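Local coordinates for protein cytochrome P450 (CYP102L1) (Mycobacterium phage Adler, PDB 6N6Q) that probably acts as a haem-dependent monooxygenase of the cytochrome P450 superfamily, activating dioxygen at its haem iron to oxidise an organic substrate, at residues 103-108 against 265-270; 280-285 against 342-347; 450-453 against 457-460. One frame throughout, in Å; residues are numbered along the deposited sequence.

Interaction 1: residues 103-108 against 265-270; sequences EENWRK and NNNIGN. With HEM (protoporphyrin IX containing Fe), chain E.
N105 and N267 mark the place where the start of helix 104-113 comes up against the first turns of helix 265-296, with their CA atoms 7.6 Å apart. By position in the P450 fold these are helix C and the long central helix that carries the oxygen-activation motif, and only one side chain from each makes the contact. Within the segments both backbones already run as helix: K108 N bonds to E104 O, and G269 N to N265 O.

The two asparagine amides slide past each other in opposite directions, their planes turned by 36°. The amide nitrogen of N267 does the touching. It lies 3.2 Å from N105 ND2 and 3.4 Å from N105 CB. As modelled, two donors face each other, so no hydrogen bond joins the pair; at this resolution the amide orientation is uncertain. The polar ends have other partners: N105 ND2 bonds to D94 and N267 OD1 to Q271. D94 also takes N270 ND2 with its other carboxylate oxygen, and thus joins the two helices through an intervening loop residue.

One residue along, W106 leaves its backbone on the side away from helix 265-296 and serves the cofactor. A tryptophan on helix C that binds a haem propionate is a familiar P450 feature. K79 and R417 also hydrogen-bond to the haem. With CG anti to the backbone N (chi1 174°), the indole edge is placed at the propionate, whose carbon CGD lies in the ring plane. The bond from W106 NE1 to haem O1D is 2.7 Å long and nearly straight, 162° at the hydrogen.

Interaction 2: residues 280-285 against 342-347; sequences SETSAN and WPVAPG. With HEM (protoporphyrin IX containing Fe), chain E.
Apolar packing comes first here, with V344 lodged against helix 265-296 and its two methyls sharing the work. Because chi1 is -66°, CG1 is directed to N285, 3.7 Å from its CB. V344 CG2 sits between that valine's own backbone N and carbonyl carbon and meets the carbonyl oxygen of T282 at 3.3 Å, a close methyl-to-oxygen contact. No hydrogen bond joins the two segments.

Contacts with the haem form the second group. V344 CG2 lies 3.7 Å from the ring methyl CMB, and A345 CB 3.6 Å from CMA, so V344 and A345 border one edge of the porphyrin. T282 comes in over the ring instead, its OG1 3.2 Å from haem C4B and its CB packed on C3B. This threonine ends the sequence A278-G279-S280-E281-T282, which matches the I-helix motif of P450s, where the acidic residue and threonine are generally linked to oxygen activation.

The side-chain hydroxyls of T282 and S283 bond outside the two segments. T282 OG1 bonds to the carbonyl of A278, one helical turn back, which ties the hydroxyl to its own helix. S283 OG has G279 O and E428 OE2 as hydrogen-bond partners, while standing 3.6 Å from the vinyl carbon CAB of the haem.

Interaction 3: residues 450-453 against 457-460; sequences LKVS and TLKP
The carbonyl oxygen of K459 is approached by two groups of the facing strand: S453 N donates a 2.9 Å hydrogen bond to it, and V452 CA lies 3.3 Å away in a CA-H...O contact. The bond from S453 N is bent at the hydrogen, 135°, although the nitrogen lies nearly in line with the C=O bond. A straighter return bond, K459 N to S453 O at 3.1 Å, completes the hydrogen-bonded pair S453-K459 of a short antiparallel hairpin. It probably corresponds to the C-terminal hairpin of P450s, whose turn usually borders the active site, consistent with the T457 side chain about 7 Å from the haem. The next pair, V452-P460, is non-hydrogen-bonded, a position where the missing proline N-H costs no bond to this partner. The axes of the short strand segments pass 4.7 Å apart, their N-to-C directions 138° apart.

The pairs S453-K459 and V452-P460 lie on opposite faces. The lysine is anti at chi1 but bent near its end, bringing CE to 3.9 Å from S453 OG and curling NZ back to P460 O, a 2.9 Å bond reached from above the carbonyl plane. The side chains of V452 and L458 cross obliquely, V452 CG1 3.7 Å from L458 CG; L450 CD1 reaches P460 CB more loosely.

The hairpin lies beside helix 265-296, with K459 on N285 and P460 on F289. V452, L458 and L450 all pack on W342, which follows helix 329-341.

How the interactions relate
Depth in the fold sorts the three contacts. Interaction 2 is the core one, its touching residues all buried near the centre of the chain, whereas interactions 1 and 3 are partly buried and lie on opposite sides of that centre. Helix 265-296 supplies a segment to both interaction 1, at its start, and interaction 2, farther along, and both touch the haem: the former through a propionate, the latter over the porphyrin and its edge. Interaction 3 adjoins interaction 2 directly, L458 N probably bonding to V344 O at 3.0 Å. The chemistry follows: amides beside charged residues in interaction 1, methyls in interaction 2, backbone hydrogen bonds in interaction 3.

Interaction 1: residues 103-108 against 265-270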
loop_
_atom_site.group_PDB
_atom_site.type_symbol
_atom_site.label_atom_id
_atom_site.label_comp_id
_atom_site.label_asym_id
_atom_site.label_seq_id
_atom_site.Cartn_x
_atom_site.Cartn_y
_atom_site.Cartn_z
ATOM N N GLU A 103 -0.817 -19.841 11.707
ATOM C CA GLU A 103 -1.282 -20.589 10.546
ATOM C C GLU A 103 -0.105 -21.026 9.682
ATOM O O GLU A 103 0.747 -20.214 9.311
ATOM C CB GLU A 103 -2.262 -19.745 9.732
ATOM C CG GLU A 103 -3.671 -19.728 10.305
ATOM C CD GLU A 103 -4.603 -18.805 9.545
ATOM O OE1 GLU A 103 -4.134 -17.755 9.058
ATOM O OE2 GLU A 103 -5.804 -19.132 9.434
ATOM N N GLU A 104 -0.064 -22.324 9.370
ATOM C CA GLU A 104 1.028 -22.885 8.583
ATOM C C GLU A 104 1.132 -22.252 7.201
ATOM O O GLU A 104 2.210 -22.277 6.597
ATOM C CB GLU A 104 0.845 -24.399 8.455
ATOM C CG GLU A 104 2.075 -25.156 7.979
ATOM C CD GLU A 104 1.775 -26.614 7.681
ATOM O OE1 GLU A 104 0.596 -26.938 7.422
ATOM O OE2 GLU A 104 2.715 -27.438 7.709
ATOM N N ASN A 105 0.043 -21.678 6.691
ATOM C CA ASN A 105 0.062 -21.074 5.367
ATOM C C ASN A 105 0.759 -19.719 5.328
ATOM O O ASN A 105 1.078 -19.244 4.232
ATOM C CB ASN A 105 -1.362 -20.933 4.830
ATOM C CG ASN A 105 -1.780 -22.115 3.981
ATOM O OD1 ASN A 105 -0.938 -22.808 3.412
ATOM N ND2 ASN A 105 -3.082 -22.350 3.889
ATOM N N TRP A 106 1.004 -19.075 6.472
ATOM C CA TRP A 106 1.793 -17.851 6.408
ATOM C C TRP A 106 3.271 -18.159 6.218
ATOM O O TRP A 106 3.941 -17.527 5.396
ATOM C CB TRP A 106 1.614 -16.980 7.653
ATOM C CG TRP A 106 2.572 -15.829 7.576
ATOM C CD1 TRP A 106 2.389 -14.655 6.903
ATOM C CD2 TRP A 106 3.895 -15.772 8.124
ATOM N NE1 TRP A 106 3.504 -13.864 7.019
ATOM C CE2 TRP A 106 4.443 -14.527 7.764
ATOM C CE3 TRP A 106 4.663 -16.651 8.893
ATOM C CZ2 TRP A 106 5.723 -14.139 8.148
ATOM C CZ3 TRP A 106 5.933 -16.264 9.270
ATOM C CH2 TRP A 106 6.449 -15.018 8.903
ATOM N N ARG A 107 3.803 -19.111 6.987
ATOM C CA ARG A 107 5.228 -19.410 6.889
ATOM C C ARG A 107 5.561 -20.065 5.556
ATOM O O ARG A 107 6.578 -19.735 4.937
ATOM C CB ARG A 107 5.666 -20.299 8.050
ATOM C CG ARG A 107 7.173 -20.440 8.168
ATOM C CD ARG A 107 7.555 -21.713 8.900
ATOM N NE ARG A 107 6.962 -22.889 8.271
ATOM C CZ ARG A 107 7.440 -23.472 7.175
ATOM N NH1 ARG A 107 8.522 -22.987 6.581
ATOM N NH2 ARG A 107 6.833 -24.539 6.671
ATOM N N LYS A 108 4.716 -20.993 5.100
ATOM C CA LYS A 108 4.929 -21.621 3.799
ATOM C C LYS A 108 4.983 -20.574 2.692
ATOM O O LYS A 108 5.970 -20.479 1.957
ATOM C CB LYS A 108 3.824 -22.643 3.521
ATOM C CG LYS A 108 3.923 -23.916 4.341
ATOM C CD LYS A 108 2.817 -24.894 3.969
ATOM C CE LYS A 108 2.849 -25.225 2.485
ATOM N NZ LYS A 108 1.780 -26.190 2.100
ATOM N N ASN A 265 -4.422 -24.992 -3.824
ATOM C CA ASN A 265 -5.101 -24.145 -4.801
ATOM C C ASN A 265 -5.846 -23.000 -4.128
ATOM O O ASN A 265 -5.810 -21.861 -4.608
ATOM C CB ASN A 265 -6.060 -24.985 -5.643
ATOM C CG ASN A 265 -6.724 -24.181 -6.743
ATOM O OD1 ASN A 265 -6.116 -23.910 -7.779
ATOM N ND2 ASN A 265 -7.979 -23.800 -6.526
ATOM N N ASN A 266 -6.525 -23.279 -3.012
ATOM C CA ASN A 266 -7.293 -22.238 -2.335
ATOM C C ASN A 266 -6.385 -21.131 -1.815
ATOM O O ASN A 266 -6.744 -19.949 -1.864
ATOM C CB ASN A 266 -8.108 -22.845 -1.193
ATOM C CG ASN A 266 -9.037 -21.839 -0.541
ATOM O OD1 ASN A 266 -10.117 -21.551 -1.057
ATOM N ND2 ASN A 266 -8.622 -21.299 0.600
ATOM N N ASN A 267 -5.198 -21.492 -1.321
ATOM C CA ASN A 267 -4.293 -20.481 -0.785
ATOM C C ASN A 267 -3.655 -19.660 -1.899
ATOM O O ASN A 267 -3.427 -18.456 -1.735
ATOM C CB ASN A 267 -3.221 -21.141 0.081
ATOM C CG ASN A 267 -2.374 -20.130 0.824
ATOM O OD1 ASN A 267 -1.337 -19.687 0.329
ATOM N ND2 ASN A 267 -2.814 -19.756 2.019
ATOM N N ILE A 268 -3.352 -20.294 -3.036
ATOM C CA ILE A 268 -2.816 -19.557 -4.179
ATOM C C ILE A 268 -3.800 -18.482 -4.619
ATOM O O ILE A 268 -3.422 -17.334 -4.879
ATOM C CB ILE A 268 -2.479 -20.520 -5.333
ATOM C CG1 ILE A 268 -1.342 -21.461 -4.932
ATOM C CG2 ILE A 268 -2.103 -19.743 -6.587
ATOM C CD1 ILE A 268 -0.977 -22.463 -6.005
ATOM N N GLY A 269 -5.084 -18.840 -4.700
ATOM C CA GLY A 269 -6.103 -17.849 -4.999
ATOM C C GLY A 269 -6.170 -16.741 -3.968
ATOM O O GLY A 269 -6.527 -15.606 -4.294
ATOM N N ASN A 270 -5.824 -17.049 -2.714
ATOM C CA ASN A 270 -5.797 -16.018 -1.682
ATOM C C ASN A 270 -4.619 -15.073 -1.874
ATOM O O ASN A 270 -4.747 -13.863 -1.658
ATOM C CB ASN A 270 -5.752 -16.658 -0.296
ATOM C CG ASN A 270 -7.071 -17.289 0.099
ATOM O OD1 ASN A 270 -8.116 -16.974 -0.468
ATOM N ND2 ASN A 270 -7.030 -18.179 1.083
HETATM C CHA HEM E . 2.595 -5.842 4.426
HETATM C CHB HEM E . 2.670 -1.083 3.446
HETATM C CHC HEM E . 2.940 -2.069 -1.310
HETATM C CHD HEM E . 2.111 -6.757 -0.336
HETATM C C1A HEM E . 2.619 -4.472 4.594
HETATM C C2A HEM E . 2.643 -3.747 5.852
HETATM C C3A HEM E . 2.663 -2.441 5.580
HETATM C C4A HEM E . 2.654 -2.276 4.140
HETATM C CMA HEM E . 2.688 -1.308 6.626
HETATM C CAA HEM E . 2.638 -4.363 7.268
HETATM C CBA HEM E . 1.190 -4.613 7.682
HETATM C CGA HEM E . 1.115 -5.046 9.124
HETATM O O1A HEM E . 2.162 -5.027 9.822
HETATM O O2A HEM E . -0.000 -5.409 9.578
HETATM C C1B HEM E . 2.809 -0.935 2.079
HETATM C C2B HEM E . 3.048 0.312 1.379
HETATM C C3B HEM E . 3.124 0.044 0.060
HETATM C C4B HEM E . 2.933 -1.385 -0.109
HETATM C CMB HEM E . 3.182 1.674 2.100
HETATM C CAB HEM E . 3.362 0.999 -1.140
HETATM C CBB HEM E . 3.513 2.326 -1.050
HETATM C C1C HEM E . 2.769 -3.428 -1.478
HETATM C C2C HEM E . 2.853 -4.164 -2.724
HETATM C C3C HEM E . 2.625 -5.454 -2.473
HETATM C C4C HEM E . 2.386 -5.599 -1.042
HETATM C CMC HEM E . 3.148 -3.570 -4.119
HETATM C CAC HEM E . 2.633 -6.544 -3.573
HETATM C CBC HEM E . 2.437 -7.840 -3.313
HETATM C C1D HEM E . 2.178 -6.928 1.034
HETATM C C2D HEM E . 2.018 -8.178 1.755
HETATM C C3D HEM E . 2.152 -7.927 3.063
HETATM C C4D HEM E . 2.403 -6.508 3.229
HETATM C CMD HEM E . 1.738 -9.559 1.122
HETATM C CAD HEM E . 2.059 -8.966 4.205
HETATM C CBD HEM E . 3.408 -9.652 4.397
HETATM C CGD HEM E . 3.347 -10.597 5.572
HETATM O O1D HEM E . 4.076 -11.623 5.555
HETATM O O2D HEM E . 2.565 -10.332 6.523
HETATM N NA HEM E . 2.624 -3.537 3.575
HETATM N NB HEM E . 2.745 -1.945 1.141
HETATM N NC HEM E . 2.484 -4.338 -0.479
HETATM N ND HEM E . 2.411 -5.934 1.968
HETATM FE FE HEM E . 2.425 -3.919 1.540
#

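Interaction 2: residues 280-285 against 342-347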
loop_
_atom_site.group_PDB
_atom_site.type_symbol
_atom_site.label_atom_id
_atom_site.label_comp_id
_atom_site.label_asym_id
_atom_site.label_seq_id
_atom_site.Cartn_x
_atom_site.Cartn_y
_atom_site.Cartn_z
ATOM N N SER A 280 -2.158 -2.742 -4.588
ATOM C CA SER A 280 -2.662 -1.737 -5.517
ATOM C C SER A 280 -2.992 -0.426 -4.815
ATOM O O SER A 280 -2.505 0.637 -5.214
ATOM C CB SER A 280 -3.892 -2.271 -6.250
ATOM O OG SER A 280 -4.706 -1.212 -6.721
ATOM N N GLU A 281 -3.822 -0.478 -3.770
ATOM C CA GLU A 281 -4.336 0.757 -3.182
ATOM C C GLU A 281 -3.240 1.537 -2.466
ATOM O O GLU A 281 -3.226 2.772 -2.507
ATOM C CB GLU A 281 -5.489 0.447 -2.229
ATOM C CG GLU A 281 -6.321 1.666 -1.862
ATOM C CD GLU A 281 -7.591 1.310 -1.116
ATOM O OE1 GLU A 281 -7.748 0.132 -0.730
ATOM O OE2 GLU A 281 -8.436 2.209 -0.918
ATOM N N THR A 282 -2.314 0.837 -1.806
ATOM C CA THR A 282 -1.221 1.521 -1.123
ATOM C C THR A 282 -0.341 2.274 -2.112
ATOM O O THR A 282 -0.045 3.460 -1.920
ATOM C CB THR A 282 -0.386 0.516 -0.326
ATOM O OG1 THR A 282 0.033 -0.550 -1.187
ATOM C CG2 THR A 282 -1.189 -0.052 0.832
ATOM N N SER A 283 0.085 1.599 -3.182
ATOM C CA SER A 283 0.974 2.231 -4.154
ATOM C C SER A 283 0.265 3.343 -4.915
ATOM O O SER A 283 0.871 4.376 -5.223
ATOM C CB SER A 283 1.517 1.184 -5.125
ATOM O OG SER A 283 2.184 0.146 -4.432
ATOM N N ALA A 284 -1.020 3.154 -5.225
ATOM C CA ALA A 284 -1.748 4.148 -6.007
ATOM C C ALA A 284 -1.943 5.441 -5.226
ATOM O O ALA A 284 -1.798 6.536 -5.783
ATOM C CB ALA A 284 -3.098 3.584 -6.441
ATOM N N ASN A 285 -2.277 5.339 -3.939
ATOM C CA ASN A 285 -2.495 6.542 -3.145
ATOM C C ASN A 285 -1.184 7.246 -2.823
ATOM O O ASN A 285 -1.158 8.476 -2.710
ATOM C CB ASN A 285 -3.253 6.194 -1.867
ATOM C CG ASN A 285 -4.633 5.639 -2.147
ATOM O OD1 ASN A 285 -5.202 5.875 -3.213
ATOM N ND2 ASN A 285 -5.181 4.896 -1.193
ATOM N N TRP A 342 2.263 11.442 4.805
ATOM C CA TRP A 342 0.995 10.723 4.699
ATOM C C TRP A 342 1.273 9.266 4.372
ATOM O O TRP A 342 1.255 8.860 3.203
ATOM C CB TRP A 342 0.080 11.355 3.649
ATOM C CG TRP A 342 -0.403 12.711 4.040
ATOM C CD1 TRP A 342 0.095 13.911 3.621
ATOM C CD2 TRP A 342 -1.472 13.014 4.943
ATOM N NE1 TRP A 342 -0.605 14.941 4.202
ATOM C CE2 TRP A 342 -1.571 14.417 5.019
ATOM C CE3 TRP A 342 -2.357 12.233 5.693
ATOM C CZ2 TRP A 342 -2.518 15.058 5.816
ATOM C CZ3 TRP A 342 -3.299 12.870 6.484
ATOM C CH2 TRP A 342 -3.372 14.270 6.538
ATOM N N PRO A 343 1.524 8.441 5.386
ATOM C CA PRO A 343 1.734 7.013 5.127
ATOM C C PRO A 343 0.429 6.334 4.760
ATOM O O PRO A 343 -0.485 6.253 5.587
ATOM C CB PRO A 343 2.303 6.486 6.451
ATOM C CG PRO A 343 1.937 7.513 7.494
ATOM C CD PRO A 343 1.366 8.733 6.820
ATOM N N VAL A 344 0.326 5.860 3.513
ATOM C CA VAL A 344 -0.919 5.262 3.042
ATOM C C VAL A 344 -1.309 4.075 3.911
ATOM O O VAL A 344 -2.498 3.820 4.128
ATOM C CB VAL A 344 -0.799 4.873 1.556
ATOM C CG1 VAL A 344 -0.659 6.121 0.700
ATOM C CG2 VAL A 344 0.382 3.942 1.335
ATOM N N ALA A 345 -0.329 3.340 4.427
ATOM C CA ALA A 345 -0.585 2.390 5.499
ATOM C C ALA A 345 -0.341 3.113 6.817
ATOM O O ALA A 345 0.795 3.141 7.310
ATOM C CB ALA A 345 0.306 1.155 5.370
ATOM N N PRO A 346 -1.375 3.712 7.417
ATOM C CA PRO A 346 -1.143 4.656 8.520
ATOM C C PRO A 346 -0.653 4.007 9.802
ATOM O O PRO A 346 -0.238 4.733 10.714
ATOM C CB PRO A 346 -2.519 5.299 8.718
ATOM C CG PRO A 346 -3.475 4.228 8.317
ATOM C CD PRO A 346 -2.812 3.468 7.194
ATOM N N GLY A 347 -0.687 2.686 9.908
ATOM C CA GLY A 347 -0.218 2.041 11.117
ATOM C C GLY A 347 -0.368 0.541 11.020
ATOM O O GLY A 347 -0.895 0.004 10.040
HETATM C CHA HEM E . 2.595 -5.842 4.426
HETATM C CHB HEM E . 2.670 -1.083 3.446
HETATM C CHC HEM E . 2.940 -2.069 -1.310
HETATM C CHD HEM E . 2.111 -6.757 -0.336
HETATM C C1A HEM E . 2.619 -4.472 4.594
HETATM C C2A HEM E . 2.643 -3.747 5.852
HETATM C C3A HEM E . 2.663 -2.441 5.580
HETATM C C4A HEM E . 2.654 -2.276 4.140
HETATM C CMA HEM E . 2.688 -1.308 6.626
HETATM C CAA HEM E . 2.638 -4.363 7.268
HETATM C CBA HEM E . 1.190 -4.613 7.682
HETATM C CGA HEM E . 1.115 -5.046 9.124
HETATM O O1A HEM E . 2.162 -5.027 9.822
HETATM O O2A HEM E . -0.000 -5.409 9.578
HETATM C C1B HEM E . 2.809 -0.935 2.079
HETATM C C2B HEM E . 3.048 0.312 1.379
HETATM C C3B HEM E . 3.124 0.044 0.060
HETATM C C4B HEM E . 2.933 -1.385 -0.109
HETATM C CMB HEM E . 3.182 1.674 2.100
HETATM C CAB HEM E . 3.362 0.999 -1.140
HETATM C CBB HEM E . 3.513 2.326 -1.050
HETATM C C1C HEM E . 2.769 -3.428 -1.478
HETATM C C2C HEM E . 2.853 -4.164 -2.724
HETATM C C3C HEM E . 2.625 -5.454 -2.473
HETATM C C4C HEM E . 2.386 -5.599 -1.042
HETATM C CMC HEM E . 3.148 -3.570 -4.119
HETATM C CAC HEM E . 2.633 -6.544 -3.573
HETATM C CBC HEM E . 2.437 -7.840 -3.313
HETATM C C1D HEM E . 2.178 -6.928 1.034
HETATM C C2D HEM E . 2.018 -8.178 1.755
HETATM C C3D HEM E . 2.152 -7.927 3.063
HETATM C C4D HEM E . 2.403 -6.508 3.229
HETATM C CMD HEM E . 1.738 -9.559 1.122
HETATM C CAD HEM E . 2.059 -8.966 4.205
HETATM C CBD HEM E . 3.408 -9.652 4.397
HETATM C CGD HEM E . 3.347 -10.597 5.572
HETATM O O1D HEM E . 4.076 -11.623 5.555
HETATM O O2D HEM E . 2.565 -10.332 6.523
HETATM N NA HEM E . 2.624 -3.537 3.575
HETATM N NB HEM E . 2.745 -1.945 1.141
HETATM N NC HEM E . 2.484 -4.338 -0.479
HETATM N ND HEM E . 2.411 -5.934 1.968
HETATM FE FE HEM E . 2.425 -3.919 1.540
#

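Interaction 3: residues 450-453 against 457-460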
loop_
_atom_site.group_PDB
_atom_site.type_symbol
_atom_site.label_atom_id
_atom_site.label_comp_id
_atom_site.label_asym_id
_atom_site.label_seq_id
_atom_site.Cartn_x
_atom_site.Cartn_y
_atom_site.Cartn_z
ATOM N N LEU A 450 -5.727 20.068 0.606
ATOM C CA LEU A 450 -5.531 18.632 0.777
ATOM C C LEU A 450 -6.432 18.100 1.884
ATOM O O LEU A 450 -6.272 18.456 3.056
ATOM C CB LEU A 450 -4.066 18.337 1.081
ATOM C CG LEU A 450 -3.690 16.865 1.244
ATOM C CD1 LEU A 450 -4.015 16.082 -0.019
ATOM C CD2 LEU A 450 -2.219 16.723 1.598
ATOM N N LYS A 451 -7.382 17.246 1.512
ATOM C CA LYS A 451 -8.206 16.499 2.450
ATOM C C LYS A 451 -7.943 15.015 2.249
ATOM O O LYS A 451 -7.888 14.535 1.113
ATOM C CB LYS A 451 -9.697 16.807 2.260
ATOM C CG LYS A 451 -10.254 17.849 3.226
ATOM C CD LYS A 451 -9.413 19.117 3.240
ATOM C CE LYS A 451 -10.009 20.172 4.157
ATOM N NZ LYS A 451 -11.346 20.623 3.678
ATOM N N VAL A 452 -7.770 14.291 3.350
ATOM C CA VAL A 452 -7.381 12.886 3.312
ATOM C C VAL A 452 -8.506 12.051 3.903
ATOM O O VAL A 452 -8.815 12.169 5.096
ATOM C CB VAL A 452 -6.064 12.640 4.063
ATOM C CG1 VAL A 452 -5.757 11.153 4.115
ATOM C CG2 VAL A 452 -4.928 13.398 3.393
ATOM N N SER A 453 -9.116 11.211 3.073
ATOM C CA SER A 453 -10.093 10.243 3.546
ATOM C C SER A 453 -9.385 8.965 3.979
ATOM O O SER A 453 -8.235 8.706 3.615
ATOM C CB SER A 453 -11.130 9.937 2.464
ATOM O OG SER A 453 -10.559 9.202 1.396
ATOM N N THR A 457 -6.697 2.420 3.376
ATOM C CA THR A 457 -5.486 3.221 3.330
ATOM C C THR A 457 -5.851 4.699 3.379
ATOM O O THR A 457 -7.020 5.079 3.281
ATOM C CB THR A 457 -4.665 2.936 2.062
ATOM O OG1 THR A 457 -5.438 3.276 0.905
ATOM C CG2 THR A 457 -4.267 1.470 1.993
ATOM N N LEU A 458 -4.828 5.535 3.531
ATOM C CA LEU A 458 -5.002 6.977 3.418
ATOM C C LEU A 458 -5.014 7.370 1.946
ATOM O O LEU A 458 -4.175 6.909 1.165
ATOM C CB LEU A 458 -3.888 7.714 4.160
ATOM C CG LEU A 458 -4.186 8.162 5.593
ATOM C CD1 LEU A 458 -4.814 7.038 6.404
ATOM C CD2 LEU A 458 -2.918 8.667 6.266
ATOM N N LYS A 459 -5.967 8.219 1.567
ATOM C CA LYS A 459 -6.150 8.592 0.176
ATOM C C LYS A 459 -6.489 10.072 0.068
ATOM O O LYS A 459 -7.265 10.591 0.885
ATOM C CB LYS A 459 -7.264 7.761 -0.476
ATOM C CG LYS A 459 -7.345 7.900 -1.985
ATOM C CD LYS A 459 -8.553 7.171 -2.545
ATOM C CE LYS A 459 -9.835 7.896 -2.185
ATOM N NZ LYS A 459 -9.827 9.293 -2.702
ATOM N N PRO A 460 -5.921 10.775 -0.911
ATOM C CA PRO A 460 -6.340 12.161 -1.173
ATOM C C PRO A 460 -7.729 12.181 -1.793
ATOM O O PRO A 460 -7.971 11.547 -2.822
ATOM C CB PRO A 460 -5.274 12.679 -2.148
ATOM C CG PRO A 460 -4.136 11.702 -2.053
ATOM C CD PRO A 460 -4.763 10.385 -1.731
#